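Local coordinates for nigritoxine (Vibrio nigripulchritudo, PDB 5M41), which is a bacterial toxin active against crustaceans and insects, with a new fold, at residues I671-N676 against Q724-V729; Y609-K614 against L730-Q735; R30-E35 against D259-S264; R425-Y428 against E434-P437. All coordinates share one frame; numbering follows the deposited sequence. Where two conformers were deposited one is given.

Contact 1 (I671-N676 against Q724-V729); sequences ITVVEN and QLMGQV
Val673 on helix 667-676 points at Met726 on helix 719-731, with Val674 beside it, across a gap whose nearest CA atoms, those of Val674 and Met726, are 9.2 Å apart. That spacing is too wide for the backbones to touch, and side chains alone bridge it. Met726 does most of the reaching. Its chain bends twice, at chi2 (-59°) and again at chi3 (-99°), and it is the terminal methyl, not the sulfur, that arrives at the valines. The closest approach is Met726 CE to Val673 CG1 at 3.8 Å, a normal van der Waals distance. This branch of Val673 lies anti to its own backbone nitrogen (chi1 170°). A looser touch follows from the next residue, where Val674 CG2 lies 4.5 Å from Met726 CE, so one methyl group serves both valines. Around them, Met726 also packs on Leu742 of helix 739-751, while Val674 rests on Phe606 of helix 603-614. No hydrogen bond crosses between the segments. Main-chain polar groups are instead paired along each helix, as in Glu675 N to Ile671 O (2.8 Å) and Val729 N to Leu725 O (2.9 Å). With a small buried area of 91 Å² and only methyl groups meeting, the attraction is dispersive and hydrophobic, with no directional bond to fix the two helices in one exact register.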
loop_
_atom_site.group_PDB
_atom_site.type_symbol
_atom_site.label_atom_id
_atom_site.label_comp_id
_atom_site.label_asym_id
_atom_site.label_seq_id
_atom_site.Cartn_x
_atom_site.Cartn_y
_atom_site.Cartn_z
ATOM N N ILE A 671 23.768 19.515 11.453
ATOM C CA ILE A 671 23.221 18.510 10.551
ATOM C C ILE A 671 23.076 17.163 11.256
ATOM O O ILE A 671 22.035 16.499 11.143
ATOM C CB ILE A 671 24.066 18.412 9.254
ATOM C CG1 ILE A 671 23.831 19.658 8.375
ATOM C CG2 ILE A 671 23.773 17.121 8.488
ATOM C CD1 ILE A 671 24.647 19.677 7.083
ATOM N N THR A 672 24.102 16.769 12.009
ATOM C CA THR A 672 24.062 15.487 12.742
ATOM C C THR A 672 22.829 15.414 13.653
ATOM O O THR A 672 22.110 14.436 13.646
ATOM C CB THR A 672 25.345 15.275 13.563
ATOM O OG1 THR A 672 26.472 15.277 12.673
ATOM C CG2 THR A 672 25.301 13.938 14.344
ATOM N N VAL A 673 22.560 16.469 14.410
ATOM C CA VAL A 673 21.399 16.458 15.295
ATOM C C VAL A 673 20.096 16.469 14.477
ATOM O O VAL A 673 19.185 15.666 14.721
ATOM C CB VAL A 673 21.486 17.575 16.364
ATOM C CG1 VAL A 673 20.174 17.732 17.119
ATOM C CG2 VAL A 673 22.589 17.234 17.367
ATOM N N VAL A 674 20.031 17.320 13.456
ATOM C CA VAL A 674 18.810 17.457 12.667
ATOM C C VAL A 674 18.418 16.121 12.031
ATOM O O VAL A 674 17.249 15.720 12.069
ATOM C CB VAL A 674 18.978 18.548 11.574
ATOM C CG1 VAL A 674 17.909 18.401 10.495
ATOM C CG2 VAL A 674 18.910 19.925 12.213
ATOM N N GLU A 675 19.415 15.468 11.436
ATOM C CA GLU A 675 19.287 14.178 10.792
ATOM C C GLU A 675 18.773 13.091 11.758
ATOM O O GLU A 675 17.928 12.294 11.400
ATOM C CB GLU A 675 20.654 13.770 10.258
ATOM C CG GLU A 675 20.663 12.547 9.366
ATOM C CD GLU A 675 22.041 12.281 8.775
ATOM O OE1 GLU A 675 23.048 12.566 9.473
ATOM O OE2 GLU A 675 22.123 11.790 7.616
ATOM N N ASN A 676 19.284 13.084 12.982
ATOM C CA ASN A 676 18.786 12.166 13.999
ATOM C C ASN A 676 17.375 12.483 14.512
ATOM O O ASN A 676 16.721 11.600 15.038
ATOM C CB ASN A 676 19.738 12.085 15.182
ATOM C CG ASN A 676 19.274 11.074 16.234
ATOM O OD1 ASN A 676 19.266 9.855 15.991
ATOM N ND2 ASN A 676 18.868 11.575 17.398
ATOM N N GLN A 724 18.195 29.254 20.711
ATOM C CA GLN A 724 16.737 29.467 20.802
ATOM C C GLN A 724 16.014 28.498 19.865
ATOM O O GLN A 724 15.088 27.784 20.266
ATOM C CB GLN A 724 16.355 30.924 20.467
ATOM C CG GLN A 724 14.882 31.238 20.727
ATOM C CD GLN A 724 14.395 32.526 20.050
ATOM O OE1 GLN A 724 15.181 33.275 19.463
ATOM N NE2 GLN A 724 13.084 32.770 20.112
ATOM N N LEU A 725 16.468 28.466 18.619
ATOM C CA LEU A 725 15.895 27.588 17.591
ATOM C C LEU A 725 15.895 26.120 18.008
ATOM O O LEU A 725 14.855 25.458 17.966
ATOM C CB LEU A 725 16.665 27.727 16.273
ATOM C CG LEU A 725 16.299 26.748 15.145
ATOM C CD1 LEU A 725 14.878 26.996 14.645
ATOM C CD2 LEU A 725 17.269 26.942 13.992
ATOM N N MET A 726 17.066 25.620 18.386
ATOM C CA MET A 726 17.215 24.210 18.766
ATOM C C MET A 726 16.459 23.880 20.046
ATOM O O MET A 726 15.864 22.822 20.147
ATOM C CB MET A 726 18.687 23.802 18.881
ATOM C CG MET A 726 19.474 23.907 17.586
ATOM S SD MET A 726 18.779 22.889 16.261
ATOM C CE MET A 726 19.840 21.463 16.324
ATOM N N GLY A 727 16.496 24.782 21.015
ATOM C CA GLY A 727 15.742 24.627 22.253
ATOM C C GLY A 727 14.289 24.343 21.952
ATOM O O GLY A 727 13.695 23.415 22.534
ATOM N N GLN A 728 13.728 25.114 21.016
ATOM C CA GLN A 728 12.335 24.974 20.640
ATOM C C GLN A 728 12.111 23.690 19.837
ATOM O O GLN A 728 11.214 22.883 20.154
ATOM C CB GLN A 728 11.814 26.206 19.862
ATOM C CG GLN A 728 10.356 26.063 19.391
ATOM C CD GLN A 728 9.375 25.799 20.538
ATOM O OE1 GLN A 728 9.596 26.238 21.648
ATOM N NE2 GLN A 728 8.307 25.062 20.267
ATOM N N VAL A 729 12.936 23.510 18.806
ATOM C CA VAL A 729 12.780 22.402 17.881
ATOM C C VAL A 729 12.974 21.076 18.637
ATOM O O VAL A 729 12.192 20.129 18.491
ATOM C CB VAL A 729 13.760 22.576 16.686
ATOM C CG1 VAL A 729 14.164 21.260 16.088
ATOM C CG2 VAL A 729 13.155 23.495 15.621
#

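Contact 2 (Y609-K614 against L730-Q735); sequences YIEGKK and LTNGRQ
Lys614 reaches Asn732 through a bend in its chain at chi3, while in Asn732 chi1 (-63°) places the amide beside the backbone N and chi2 (-19°) turns OD1 to the ammonium. The two side chains run past each other in opposite senses, and their polar ends meet in a hydrogen bond from Lys614 NZ to Asn732 OD1 of 2.6 Å. The angle at the oxygen is 170°, so the donor approaches almost head-on to the carbonyl. On its own helix Lys614 NZ also forms a salt bridge with Glu611 OE2 at 2.8 Å, meeting that oxygen from the syn side and somewhat out of the carboxylate plane. The main-chain carbonyl of Val729 is a third acceptor for the same nitrogen. Three oxygens thus grip one ammonium, and the nearby carboxylate probably favours its charged form. Asn732 itself has positive phi and, with Gly733, occupies the middle of a type I' turn from Thr731 to Arg734, for which Asn-Gly is a classic pair. The turn is closed by Arg734 N to Thr731 O at 3.0 Å, and Gln735 N adds a bond to Thr731 OG1 at 3.1 Å. This polar junction lies at the surface, where the C-terminal parts of helices 603-614 and 719-731 come together. Close by, Ile610 packs on Val729 and on Ile694 of helix 688-704, and Asn732 leans on Lys680 in a neighbouring loop.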
loop_
_atom_site.group_PDB
_atom_site.type_symbol
_atom_site.label_atom_id
_atom_site.label_comp_id
_atom_site.label_asym_id
_atom_site.label_seq_id
_atom_site.Cartn_x
_atom_site.Cartn_y
_atom_site.Cartn_z
ATOM N N TYR A 609 8.479 25.134 9.538
ATOM C CA TYR A 609 8.312 23.840 8.876
ATOM C C TYR A 609 8.461 22.689 9.870
ATOM O O TYR A 609 7.614 21.805 9.915
ATOM C CB TYR A 609 9.221 23.675 7.651
ATOM C CG TYR A 609 9.098 22.306 7.014
ATOM C CD1 TYR A 609 8.038 22.004 6.151
ATOM C CD2 TYR A 609 10.021 21.301 7.302
ATOM C CE1 TYR A 609 7.912 20.744 5.582
ATOM C CE2 TYR A 609 9.908 20.033 6.738
ATOM C CZ TYR A 609 8.854 19.763 5.875
ATOM O OH TYR A 609 8.739 18.501 5.309
ATOM N N ILE A 610 9.509 22.722 10.682
ATOM C CA ILE A 610 9.789 21.634 11.604
ATOM C C ILE A 610 8.693 21.506 12.680
ATOM O O ILE A 610 8.232 20.384 12.965
ATOM C CB ILE A 610 11.212 21.754 12.201
ATOM C CG1 ILE A 610 12.258 21.531 11.098
ATOM C CG2 ILE A 610 11.439 20.757 13.350
ATOM C CD1 ILE A 610 12.259 20.140 10.466
ATOM N N GLU A 611 8.251 22.631 13.245
ATOM C CA GLU A 611 7.141 22.617 14.203
ATOM C C GLU A 611 5.885 22.017 13.570
ATOM O O GLU A 611 5.165 21.272 14.214
ATOM C CB GLU A 611 6.871 24.011 14.772
ATOM C CG GLU A 611 8.020 24.536 15.628
ATOM C CD GLU A 611 8.221 23.717 16.896
ATOM O OE1 GLU A 611 7.242 23.535 17.628
ATOM O OE2 GLU A 611 9.348 23.260 17.170
ATOM N N GLY A 612 5.658 22.303 12.293
ATOM C CA GLY A 612 4.552 21.702 11.568
ATOM C C GLY A 612 4.721 20.200 11.434
ATOM O O GLY A 612 3.806 19.431 11.762
ATOM N N LYS A 613 5.886 19.781 10.942
ATOM C CA LYS A 613 6.201 18.362 10.796
ATOM C C LYS A 613 6.240 17.622 12.139
ATOM O O LYS A 613 5.933 16.432 12.185
ATOM C CB LYS A 613 7.511 18.160 10.055
ATOM C CG LYS A 613 7.413 18.404 8.562
ATOM C CD LYS A 613 6.412 17.470 7.891
ATOM C CE LYS A 613 7.061 16.196 7.385
ATOM N NZ LYS A 613 6.186 15.508 6.398
ATOM N N LYS A 614 6.615 18.321 13.214
ATOM C CA LYS A 614 6.673 17.728 14.567
ATOM C C LYS A 614 5.332 17.209 15.071
ATOM O O LYS A 614 5.302 16.274 15.854
ATOM C CB LYS A 614 7.213 18.723 15.597
ATOM C CG LYS A 614 8.717 18.710 15.729
ATOM C CD LYS A 614 9.230 19.903 16.529
ATOM C CE LYS A 614 8.603 20.020 17.925
ATOM N NZ LYS A 614 9.432 20.953 18.749
ATOM N N LEU A 730 13.996 21.017 19.468
ATOM C CA LEU A 730 14.335 19.765 20.109
ATOM C C LEU A 730 13.589 19.493 21.402
ATOM O O LEU A 730 13.386 18.326 21.740
ATOM C CB LEU A 730 15.839 19.652 20.344
ATOM C CG LEU A 730 16.719 19.800 19.097
ATOM C CD1 LEU A 730 18.183 19.877 19.476
ATOM C CD2 LEU A 730 16.479 18.666 18.097
ATOM N N THR A 731 13.193 20.542 22.128
ATOM C CA THR A 731 12.617 20.347 23.471
ATOM C C THR A 731 11.330 21.130 23.736
ATOM O O THR A 731 10.880 21.208 24.880
ATOM C CB THR A 731 13.637 20.652 24.603
ATOM O OG1 THR A 731 13.763 22.070 24.789
ATOM C CG2 THR A 731 15.035 20.040 24.314
ATOM N N ASN A 732 10.742 21.716 22.692
ATOM C CA ASN A 732 9.566 22.582 22.850
ATOM C C ASN A 732 9.827 23.739 23.819
ATOM O O ASN A 732 8.912 24.220 24.465
ATOM C CB ASN A 732 8.321 21.782 23.289
ATOM C CG ASN A 732 7.882 20.762 22.257
ATOM O OD1 ASN A 732 8.238 20.840 21.082
ATOM N ND2 ASN A 732 7.111 19.790 22.697
ATOM N N GLY A 733 11.079 24.173 23.910
ATOM C CA GLY A 733 11.460 25.287 24.779
ATOM C C GLY A 733 11.482 24.942 26.267
ATOM O O GLY A 733 11.513 25.834 27.111
ATOM N N ARG A 734 11.461 23.651 26.592
ATOM C CA ARG A 734 11.462 23.206 27.998
ATOM C C ARG A 734 12.863 23.194 28.588
ATOM O O ARG A 734 13.035 23.355 29.779
ATOM C CB ARG A 734 10.812 21.823 28.138
ATOM C CG ARG A 734 9.287 21.851 28.196
ATOM C CD ARG A 734 8.712 20.517 27.750
ATOM N NE ARG A 734 7.732 19.992 28.706
ATOM C CZ ARG A 734 7.172 18.780 28.645
ATOM N NH1 ARG A 734 7.473 17.924 27.668
ATOM N NH2 ARG A 734 6.299 18.417 29.575
ATOM N N GLN A 735 13.872 23.020 27.747
ATOM C CA GLN A 735 15.246 22.981 28.230
ATOM C C GLN A 735 16.111 24.059 27.575
ATOM O O GLN A 735 16.075 24.234 26.365
ATOM C CB GLN A 735 15.832 21.585 27.998
ATOM C CG GLN A 735 17.252 21.425 28.486
ATOM C CD GLN A 735 17.817 20.050 28.191
ATOM O OE1 GLN A 735 17.740 19.558 27.061
ATOM N NE2 GLN A 735 18.393 19.414 29.221
#

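Contact 3 (R30-E35 against D259-S264)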
loop_
_atom_site.group_PDB
_atom_site.type_symbol
_atom_site.label_atom_id
_atom_site.label_comp_id
_atom_site.label_asym_id
_atom_site.label_seq_id
_atom_site.Cartn_x
_atom_site.Cartn_y
_atom_site.Cartn_z
ATOM N N ARG A 30 -7.662 -29.085 3.401
ATOM C CA ARG A 30 -6.664 -29.977 3.976
ATOM C C ARG A 30 -5.984 -29.343 5.185
ATOM O O ARG A 30 -5.620 -30.029 6.130
ATOM C CB ARG A 30 -5.621 -30.392 2.905
ATOM C CG ARG A 30 -6.068 -31.617 2.100
ATOM C CD ARG A 30 -4.909 -32.284 1.328
ATOM N NE ARG A 30 -4.276 -31.290 0.454
ATOM C CZ ARG A 30 -4.346 -31.265 -0.870
ATOM N NH1 ARG A 30 -4.943 -32.232 -1.537
ATOM N NH2 ARG A 30 -3.753 -30.269 -1.530
ATOM N N ASN A 31 -5.831 -28.030 5.180
ATOM C CA ASN A 31 -5.171 -27.388 6.306
ATOM C C ASN A 31 -6.058 -27.098 7.526
ATOM O O ASN A 31 -5.569 -26.626 8.544
ATOM C CB ASN A 31 -4.422 -26.158 5.830
ATOM C CG ASN A 31 -3.175 -26.538 5.029
ATOM O OD1 ASN A 31 -2.972 -26.088 3.921
ATOM N ND2 ASN A 31 -2.371 -27.396 5.591
ATOM N N LEU A 32 -7.350 -27.398 7.425
ATOM C CA LEU A 32 -8.228 -27.335 8.594
ATOM C C LEU A 32 -7.845 -28.468 9.538
ATOM O O LEU A 32 -7.434 -29.541 9.087
ATOM C CB LEU A 32 -9.692 -27.517 8.179
ATOM C CG LEU A 32 -10.299 -26.419 7.315
ATOM C CD1 LEU A 32 -11.759 -26.768 6.994
ATOM C CD2 LEU A 32 -10.217 -25.083 8.077
ATOM N N THR A 33 -7.986 -28.247 10.845
ATOM C CA THR A 33 -7.847 -29.370 11.793
ATOM C C THR A 33 -9.000 -30.357 11.525
ATOM O O THR A 33 -10.018 -29.977 10.940
ATOM C CB THR A 33 -7.967 -28.898 13.259
ATOM O OG1 THR A 33 -9.264 -28.342 13.443
ATOM C CG2 THR A 33 -6.866 -27.808 13.618
ATOM N N LYS A 34 -8.840 -31.607 11.952
ATOM C CA LYS A 34 -9.928 -32.601 11.883
ATOM C C LYS A 34 -11.233 -32.085 12.501
ATOM O O LYS A 34 -12.319 -32.233 11.912
ATOM C CB LYS A 34 -9.506 -33.901 12.567
ATOM C CG LYS A 34 -8.791 -34.893 11.652
ATOM C CD LYS A 34 -9.780 -35.891 11.034
ATOM C CE LYS A 34 -9.956 -37.151 11.879
ATOM N NZ LYS A 34 -11.284 -37.771 11.628
ATOM N N GLU A 35 -11.116 -31.440 13.657
ATOM C CA GLU A 35 -12.272 -30.839 14.339
ATOM C C GLU A 35 -13.025 -29.821 13.455
ATOM O O GLU A 35 -14.262 -29.850 13.370
ATOM C CB GLU A 35 -11.811 -30.181 15.658
ATOM C CG GLU A 35 -12.952 -29.586 16.483
ATOM C CD GLU A 35 -12.504 -28.714 17.685
ATOM O OE1 GLU A 35 -11.287 -28.612 18.016
ATOM O OE2 GLU A 35 -13.399 -28.097 18.301
ATOM N N ASP A 259 -11.541 -19.014 6.784
ATOM C CA ASP A 259 -10.836 -18.292 7.852
ATOM C C ASP A 259 -11.593 -18.455 9.187
ATOM O O ASP A 259 -10.994 -18.593 10.254
ATOM C CB ASP A 259 -10.755 -16.792 7.538
ATOM C CG ASP A 259 -9.783 -16.451 6.408
ATOM O OD1 ASP A 259 -9.007 -17.328 5.953
ATOM O OD2 ASP A 259 -9.832 -15.270 5.950
ATOM N N LEU A 260 -12.919 -18.367 9.121
ATOM C CA LEU A 260 -13.751 -18.530 10.312
ATOM C C LEU A 260 -13.599 -19.928 10.924
ATOM O O LEU A 260 -13.515 -20.075 12.153
ATOM C CB LEU A 260 -15.225 -18.236 9.983
ATOM C CG LEU A 260 -16.156 -18.413 11.211
ATOM C CD1 LEU A 260 -17.262 -17.388 11.233
ATOM C CD2 LEU A 260 -16.746 -19.824 11.266
ATOM N N LEU A 261 -13.601 -20.952 10.069
ATOM C CA LEU A 261 -13.442 -22.339 10.542
ATOM C C LEU A 261 -12.088 -22.548 11.225
ATOM O O LEU A 261 -11.994 -23.277 12.205
ATOM C CB LEU A 261 -13.603 -23.347 9.406
ATOM C CG LEU A 261 -15.011 -23.498 8.803
ATOM C CD1 LEU A 261 -14.961 -24.377 7.562
ATOM C CD2 LEU A 261 -15.955 -24.120 9.831
ATOM N N VAL A 262 -11.043 -21.913 10.691
ATOM C CA VAL A 262 -9.737 -21.950 11.363
ATOM C C VAL A 262 -9.834 -21.227 12.720
ATOM O O VAL A 262 -9.367 -21.747 13.731
ATOM C CB VAL A 262 -8.615 -21.368 10.478
ATOM C CG1 VAL A 262 -7.289 -21.278 11.249
ATOM C CG2 VAL A 262 -8.416 -22.225 9.215
ATOM N N ALA A 263 -10.430 -20.032 12.744
ATOM C CA ALA A 263 -10.578 -19.310 14.027
ATOM C C ALA A 263 -11.411 -20.089 15.021
ATOM O O ALA A 263 -11.183 -19.969 16.214
ATOM C CB ALA A 263 -11.157 -17.902 13.842
ATOM N N SER A 264 -12.358 -20.899 14.545
ATOM C CA SER A 264 -13.212 -21.641 15.471
ATOM C C SER A 264 -12.421 -22.671 16.263
ATOM O O SER A 264 -12.775 -22.971 17.396
ATOM C CB SER A 264 -14.387 -22.333 14.761
ATOM O OG SER A 264 -13.915 -23.488 14.075
HETATM O O HOH W 1 -14.724 -25.568 17.460
#
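Arg30, on the helix that precedes the connection, leads toward Leu32, which packs on Leu261 and Val262 of helix 253-264. Arg30 takes no part in the packing and forms a salt bridge with Asp196, the neighbour in sequence of the magnesium ligand Asp195. After Asn31 comes Leu32, the residue that carries the contact; its CA lies 6.2 Å from that of Val262, a close backbone approach. Its chi1 of -66° with chi2 of 180° directs the fork at the helix, CD2 meeting both partners and CD1 only Leu261. Leu32 CD2 meets Val262 CG2 at 3.6 Å and also lies 4.0 Å from Leu261 CB. The other branch, Leu32 CD1, touches Leu261 CD1, again at 4.0 Å. The leucine therefore lies over the base and the end of one side chain and against one branch of another, and both leucines also pack on Leu40 of helix 34-54. Thr33 follows at the N-cap of that helix, where its OG1 accepts a hydrogen bond from Ala36 N. One residue beyond Lys34, Glu35 extends so that its carboxylate is linked through a water, 3.0 Å from Glu35 OE2 and 3.2 Å from Ser264 O, to the far end of the other segment. There Ser264 OG donates to Leu261 O at 2.7 Å, bonding back onto its own helix. Taken together, the geometry is that of a short connection between two consecutive helices, the second opened by a threonine N-cap, with the leucine of the connection packed against a third helix and a water bridge at the polar margin.

Contact 4 (R425-Y428 against E434-P437); sequences RPTY and EVRP
Thr427 and Tyr428 pair with Pro437 and Arg436 as antiparallel strands, the end-to-end directions of the two segments lying 146° apart. Tyr428 and Arg436 form the hydrogen-bonded pair: Tyr428 N to Arg436 O and Arg436 N to Tyr428 O are both 2.8 Å, the first with 162° at the hydrogen. Thr427 and Pro437 form the non-hydrogen-bonded pair, with their CA atoms 4.0 Å apart. In such a pair the CA-H groups point inward, and Pro437 CA meets Pro426 O at 3.2 Å as a weak CA-H...O contact beside the two N-H...O bonds. Pro437 also meets a side chain: its CB sits over the centre of one face of the Arg425 guanidinium, 3.6 Å from Arg425 CZ. The guanidinium nitrogen NH1 meanwhile hydrogen-bonds the carbonyl of Val273. Tyr428 folds its ring beside the strand (chi1 75°), bringing CE2 to 3.6 Å from Pro437 O, which lies in the plane of the ring at its edge. On the other side of the strands Thr427 OG1 touches Val435 CG1 at 3.7 Å. The two strands make a beta hairpin, and because strand 427-429 also pairs with 354-357, the hairpin completes a three-stranded antiparallel sheet with 435-437 at its edge.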
loop_
_atom_site.group_PDB
_atom_site.type_symbol
_atom_site.label_atom_id
_atom_site.label_comp_id
_atom_site.label_asym_id
_atom_site.label_seq_id
_atom_site.Cartn_x
_atom_site.Cartn_y
_atom_site.Cartn_z
ATOM N N ARG A 425 -6.561 -8.758 5.147
ATOM C CA ARG A 425 -5.240 -8.844 4.518
ATOM C C ARG A 425 -5.010 -10.208 3.874
ATOM O O ARG A 425 -5.579 -11.196 4.322
ATOM C CB ARG A 425 -4.176 -8.629 5.594
ATOM C CG ARG A 425 -4.182 -7.210 6.166
ATOM C CD ARG A 425 -3.451 -7.149 7.500
ATOM N NE ARG A 425 -2.005 -7.101 7.289
ATOM C CZ ARG A 425 -1.087 -7.194 8.261
ATOM N NH1 ARG A 425 -1.466 -7.363 9.528
ATOM N NH2 ARG A 425 0.213 -7.135 7.959
ATOM N N PRO A 426 -4.192 -10.265 2.806
ATOM C CA PRO A 426 -3.832 -11.556 2.234
ATOM C C PRO A 426 -2.940 -12.307 3.215
ATOM O O PRO A 426 -2.264 -11.672 4.029
ATOM C CB PRO A 426 -3.027 -11.170 0.980
ATOM C CG PRO A 426 -2.407 -9.837 1.369
ATOM C CD PRO A 426 -3.564 -9.151 2.066
ATOM N N THR A 427 -2.955 -13.638 3.160
ATOM C CA THR A 427 -2.148 -14.429 4.069
ATOM C C THR A 427 -1.401 -15.536 3.311
ATOM O O THR A 427 -1.773 -15.921 2.212
ATOM C CB THR A 427 -2.966 -15.101 5.214
ATOM O OG1 THR A 427 -3.797 -16.129 4.672
ATOM C CG2 THR A 427 -3.818 -14.125 6.051
ATOM N N TYR A 428 -0.345 -16.056 3.921
ATOM C CA TYR A 428 0.396 -17.180 3.365
ATOM C C TYR A 428 0.772 -18.127 4.489
ATOM O O TYR A 428 0.703 -17.771 5.666
ATOM C CB TYR A 428 1.664 -16.722 2.631
ATOM C CG TYR A 428 2.804 -16.288 3.531
ATOM C CD1 TYR A 428 3.905 -17.123 3.748
ATOM C CD2 TYR A 428 2.788 -15.031 4.157
ATOM C CE1 TYR A 428 4.975 -16.721 4.554
ATOM C CE2 TYR A 428 3.828 -14.628 4.981
ATOM C CZ TYR A 428 4.918 -15.470 5.175
ATOM O OH TYR A 428 5.951 -15.048 5.980
ATOM N N GLU A 434 2.779 -22.073 9.688
ATOM C CA GLU A 434 2.189 -20.888 10.312
ATOM C C GLU A 434 1.534 -19.969 9.259
ATOM O O GLU A 434 2.161 -19.593 8.256
ATOM C CB GLU A 434 3.248 -20.103 11.096
ATOM C CG GLU A 434 3.902 -20.854 12.252
ATOM C CD GLU A 434 5.267 -20.277 12.646
ATOM O OE1 GLU A 434 5.625 -19.161 12.200
ATOM O OE2 GLU A 434 5.994 -20.949 13.413
ATOM N N VAL A 435 0.279 -19.605 9.490
ATOM C CA VAL A 435 -0.412 -18.694 8.591
ATOM C C VAL A 435 -0.130 -17.252 9.047
ATOM O O VAL A 435 -0.359 -16.916 10.210
ATOM C CB VAL A 435 -1.935 -18.974 8.547
ATOM C CG1 VAL A 435 -2.623 -17.968 7.641
ATOM C CG2 VAL A 435 -2.215 -20.397 8.038
ATOM N N ARG A 436 0.397 -16.416 8.148
ATOM C CA ARG A 436 0.748 -15.025 8.454
ATOM C C ARG A 436 0.261 -14.097 7.341
ATOM O O ARG A 436 0.204 -14.508 6.190
ATOM C CB ARG A 436 2.275 -14.863 8.564
ATOM C CG ARG A 436 2.976 -15.821 9.514
ATOM C CD ARG A 436 4.426 -15.417 9.733
ATOM N NE ARG A 436 4.861 -15.673 11.106
ATOM C CZ ARG A 436 6.035 -15.303 11.599
ATOM N NH1 ARG A 436 6.906 -14.660 10.832
ATOM N NH2 ARG A 436 6.342 -15.579 12.858
ATOM N N PRO A 437 -0.039 -12.832 7.668
ATOM C CA PRO A 437 -0.319 -11.916 6.578
ATOM C C PRO A 437 0.885 -11.718 5.630
ATOM O O PRO A 437 2.035 -11.731 6.066
ATOM C CB PRO A 437 -0.685 -10.605 7.292
ATOM C CG PRO A 437 -0.141 -10.759 8.676
ATOM C CD PRO A 437 -0.303 -12.217 8.983
#

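Contacts 1 and 2 share helix 719-731 and lie with centres about 9 Å apart, contact 1 nested within the chain loop that contact 2 closes. Along this one helix the chemistry changes with depth: methyl packing where it is buried, then a charged and amide network where the chain turns at the surface. Contacts 3 and 4 belong to a distant region, their centres about 40 to 54 Å from those of the first pair but only about 14 Å from each other. Contact 3 is again buried and apolar, apart from its bridging water, whereas partly buried contact 4 alone joins strands and relies on main-chain hydrogen bonds, covering 377 Å² against 91 to 139 Å² for the others.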